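Local coordinates for protein CobC (Shigella flexneri 2a, PDB 6NRU) that probably removes the phosphate from adenosylcobalamin 5'-phosphate and alpha-ribazole 5'-phosphate through a phosphohistidine intermediate, a late step in assembling vitamin B12, at residues C180-D185 with R194-R199. Residues are numbered along the deposited sequence; the frame is centred on the assembly and turned at random.
With SO4 (sulfate ion), chain M.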
ATOM      1  N   CYS A 180       3.334  -2.403  10.953  1.00 34.50           N
ATOM      2  CA  CYS A 180       3.535  -1.029  11.377  1.00 33.63           C
ATOM      3  C   CYS A 180       2.432  -0.147  10.813  1.00 32.72           C
ATOM      4  O   CYS A 180       1.635  -0.566   9.970  1.00 32.51           O
ATOM      5  CB  CYS A 180       4.900  -0.500  10.918  1.00 35.20           C
ATOM      6  SG  CYS A 180       6.330  -1.467  11.442  1.00 38.76           S
ATOM      7  N   TRP A 181       2.403   1.097  11.282  1.00 33.19           N
ATOM      8  CA  TRP A 181       1.469   2.092  10.779  1.00 32.47           C
ATOM      9  C   TRP A 181       2.191   3.424  10.628  1.00 31.74           C
ATOM     10  O   TRP A 181       3.142   3.721  11.359  1.00 30.57           O
ATOM     11  CB  TRP A 181       0.253   2.242  11.703  1.00 33.78           C
ATOM     12  CG  TRP A 181       0.608   2.684  13.089  1.00 35.76           C
ATOM     13  CD1 TRP A 181       0.917   1.883  14.152  1.00 35.63           C
ATOM     14  CD2 TRP A 181       0.697   4.033  13.564  1.00 35.69           C
ATOM     15  NE1 TRP A 181       1.192   2.652  15.258  1.00 35.35           N
ATOM     16  CE2 TRP A 181       1.063   3.974  14.925  1.00 35.26           C
ATOM     17  CE3 TRP A 181       0.501   5.286  12.972  1.00 34.30           C
ATOM     18  CZ2 TRP A 181       1.238   5.118  15.700  1.00 35.57           C
ATOM     19  CZ3 TRP A 181       0.673   6.420  13.746  1.00 34.59           C
ATOM     20  CH2 TRP A 181       1.039   6.328  15.095  1.00 34.95           C
ATOM     21  N   SER A 182       1.736   4.216   9.660  1.00 29.93           N
ATOM     22  CA  SER A 182       2.288   5.534   9.387  1.00 30.77           C
ATOM     23  C   SER A 182       1.154   6.548   9.306  1.00 35.90           C
ATOM     24  O   SER A 182      -0.016   6.191   9.148  1.00 39.37           O
ATOM     25  CB  SER A 182       3.092   5.545   8.083  1.00 27.35           C
ATOM     26  OG  SER A 182       4.006   4.466   8.048  1.00 26.16           O
ATOM     27  N   ALA A 183       1.513   7.826   9.408  1.00 35.63           N
ATOM     28  CA  ALA A 183       0.524   8.890   9.323  1.00 29.33           C
ATOM     29  C   ALA A 183       1.139  10.111   8.654  1.00 37.08           C
ATOM     30  O   ALA A 183       2.288  10.468   8.930  1.00 28.99           O
ATOM     31  CB  ALA A 183      -0.024   9.260  10.707  1.00 30.96           C
ATOM     32  N   ILE A 184       0.366  10.719   7.766  1.00 37.37           N
ATOM     33  CA  ILE A 184       0.741  11.920   7.063  1.00 36.84           C
ATOM     34  C   ILE A 184      -0.372  12.962   7.140  1.00 37.84           C
ATOM     35  O   ILE A 184      -1.506  12.652   6.863  1.00 37.56           O
ATOM     36  CB  ILE A 184       1.107  11.616   5.609  1.00 35.66           C
ATOM     37  CG1 ILE A 184       1.151  12.896   4.798  1.00 37.57           C
ATOM     38  CG2 ILE A 184       0.154  10.604   5.009  1.00 32.55           C
ATOM     39  CD1 ILE A 184       2.348  12.980   3.909  1.00 36.81           C
ATOM     40  N   ASP A 185      -0.034  14.202   7.490  1.00 39.43           N
ATOM     41  CA  ASP A 185      -1.015  15.270   7.614  1.00 43.44           C
ATOM     42  C   ASP A 185      -1.008  16.139   6.364  1.00 43.99           C
ATOM     43  O   ASP A 185       0.054  16.446   5.817  1.00 44.95           O
ATOM     44  CB  ASP A 185      -0.725  16.136   8.842  1.00 46.36           C
ATOM     45  CG  ASP A 185      -1.420  15.630  10.089  1.00 48.69           C
ATOM     46  OD1 ASP A 185      -2.670  15.627  10.117  1.00 50.19           O
ATOM     47  OD2 ASP A 185      -0.716  15.237  11.044  1.00 49.09           O
ATOM     48  N   ARG A 194       4.416  12.682   9.511  1.00 41.15           N
ATOM     49  CA  ARG A 194       4.512  12.765  10.966  1.00 44.25           C
ATOM     50  C   ARG A 194       4.968  11.476  11.629  1.00 41.16           C
ATOM     51  O   ARG A 194       5.692  11.530  12.625  1.00 40.92           O
ATOM     52  CB  ARG A 194       3.162  13.183  11.558  1.00 48.89           C
ATOM     53  CG  ARG A 194       2.759  14.614  11.237  1.00 53.61           C
ATOM     54  CD  ARG A 194       3.444  15.602  12.166  1.00 59.27           C
ATOM     55  NE  ARG A 194       3.426  15.144  13.553  1.00 64.49           N
ATOM     56  CZ  ARG A 194       3.598  15.938  14.605  1.00 69.73           C
ATOM     57  NH1 ARG A 194       3.803  17.238  14.433  1.00 72.14           N
ATOM     58  NH2 ARG A 194       3.567  15.434  15.831  1.00 71.24           N
ATOM     59  N   VAL A 195       4.552  10.318  11.121  1.00 38.30           N
ATOM     60  CA  VAL A 195       4.918   9.024  11.690  1.00 37.79           C
ATOM     61  C   VAL A 195       5.184   8.055  10.547  1.00 36.70           C
ATOM     62  O   VAL A 195       4.430   8.013   9.570  1.00 36.97           O
ATOM     63  CB  VAL A 195       3.817   8.465  12.619  1.00 38.65           C
ATOM     64  CG1 VAL A 195       4.187   7.074  13.094  1.00 37.04           C
ATOM     65  CG2 VAL A 195       3.583   9.384  13.807  1.00 32.12           C
ATOM     66  N   LEU A 196       6.256   7.276  10.666  1.00 36.12           N
ATOM     67  CA  LEU A 196       6.585   6.271   9.663  1.00 33.60           C
ATOM     68  C   LEU A 196       6.975   4.982  10.365  1.00 33.90           C
ATOM     69  O   LEU A 196       7.910   4.973  11.170  1.00 33.43           O
ATOM     70  CB  LEU A 196       7.715   6.743   8.741  1.00 31.40           C
ATOM     71  CG  LEU A 196       7.973   5.852   7.523  1.00 30.08           C
ATOM     72  CD1 LEU A 196       6.826   5.942   6.534  1.00 28.51           C
ATOM     73  CD2 LEU A 196       9.279   6.219   6.846  1.00 30.93           C
ATOM     74  N   ASN A 197       6.244   3.907  10.069  1.00 35.48           N
ATOM     75  CA  ASN A 197       6.579   2.554  10.510  1.00 34.58           C
ATOM     76  C   ASN A 197       6.672   2.467  12.033  1.00 35.70           C
ATOM     77  O   ASN A 197       7.672   2.027  12.601  1.00 38.07           O
ATOM     78  CB  ASN A 197       7.873   2.073   9.848  1.00 31.68           C
ATOM     79  CG  ASN A 197       7.746   1.969   8.347  1.00 29.75           C
ATOM     80  OD1 ASN A 197       6.707   1.563   7.834  1.00 29.23           O
ATOM     81  ND2 ASN A 197       8.802   2.337   7.633  1.00 30.19           N
ATOM     82  N   SER A 198       5.597   2.886  12.688  1.00 35.49           N
ATOM     83  CA  SER A 198       5.520   2.809  14.136  1.00 37.31           C
ATOM     84  C   SER A 198       4.876   1.501  14.573  1.00 36.63           C
ATOM     85  O   SER A 198       4.016   0.945  13.886  1.00 35.63           O
ATOM     86  CB  SER A 198       4.725   3.984  14.703  1.00 39.22           C
ATOM     87  OG  SER A 198       4.458   3.793  16.082  1.00 40.26           O
ATOM     88  N   ARG A 199       5.316   1.009  15.730  1.00 38.07           N
ATOM     89  CA  ARG A 199       4.671  -0.108  16.407  1.00 38.98           C
ATOM     90  C   ARG A 199       4.160   0.300  17.783  1.00 39.84           C
ATOM     91  O   ARG A 199       3.908  -0.563  18.629  1.00 40.04           O
ATOM     92  CB  ARG A 199       5.626  -1.296  16.527  1.00 39.87           C
ATOM     93  CG  ARG A 199       5.866  -2.024  15.222  1.00 41.74           C
ATOM     94  CD  ARG A 199       7.031  -2.988  15.336  1.00 44.42           C
ATOM     95  NE  ARG A 199       7.651  -3.226  14.038  1.00 47.80           N
ATOM     96  CZ  ARG A 199       7.287  -4.194  13.204  1.00 52.05           C
ATOM     97  NH1 ARG A 199       6.301  -5.019  13.533  1.00 55.02           N
ATOM     98  NH2 ARG A 199       7.904  -4.335  12.038  1.00 52.38           N
TER
HETATM   99  S   SO4 M 301       6.030  -8.917  13.451  1.00112.96           S
HETATM  100  O1  SO4 M 301       5.527  -7.731  12.764  1.00112.67           O
HETATM  101  O2  SO4 M 301       6.820  -9.715  12.521  1.00113.12           O
HETATM  102  O3  SO4 M 301       6.872  -8.512  14.572  1.00113.16           O
HETATM  103  O4  SO4 M 301       4.912  -9.716  13.947  1.00113.14           O
HETATM  104  O   HOH W   1       3.777   1.731   7.987  1.00 42.90           O
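Cys180, Trp181 and Val195 bury the most surface where 180-185 pairs with 194-199, and all three lie in or beside a break in strand register. The indole of Trp181, its CG in the crowded position between backbone N and carbonyl carbon (chi1 61°), leaves one face of the sheet and leans toward the neighbouring strand, crossing Val195 obliquely. Val195 CG1 sits over the six-membered ring of Trp181, 4.0 Å from its centroid, while Ser198 CB covers the five-membered ring, both as CH-pi contacts; Trp181 NE1 donates a hydrogen bond to Ala200 O. These strands form the antiparallel hairpin at one edge of the mixed sheet of the histidine phosphatase fold, with 181-187 next to strand 5-10. Two beta bulges interrupt the ladder. In the classic bulge, Ala183 O accepts from both Arg194 N (3.1 Å) and Val195 N (3.2 Å). In the G1 bulge, Ser198 and Asn197, the latter left-handed (phi 58°, psi 55°) where the chain turns a corner, face Trp181, whose O takes a nearly straight bond from Ser198 N at 2.9 Å. Asn197 N donates to Ser182 OG (3.1 Å), and a water links that hydroxyl to Asn197 OD1, which also accepts from Asp177 N; Asn197 ND2 donates to Arg175 O. Past the G1 bulge, Cys180 packs CB on Asn197 CA, and Cys180 SG lies over one guanidinium face, toward its rim, 3.3 Å from Arg199 NH2. At that group's edge, Arg199 NH1 donates to O1 of a sulfate ion, probably from the crystallisation liquor, that Arg33 and Gln37 also bind.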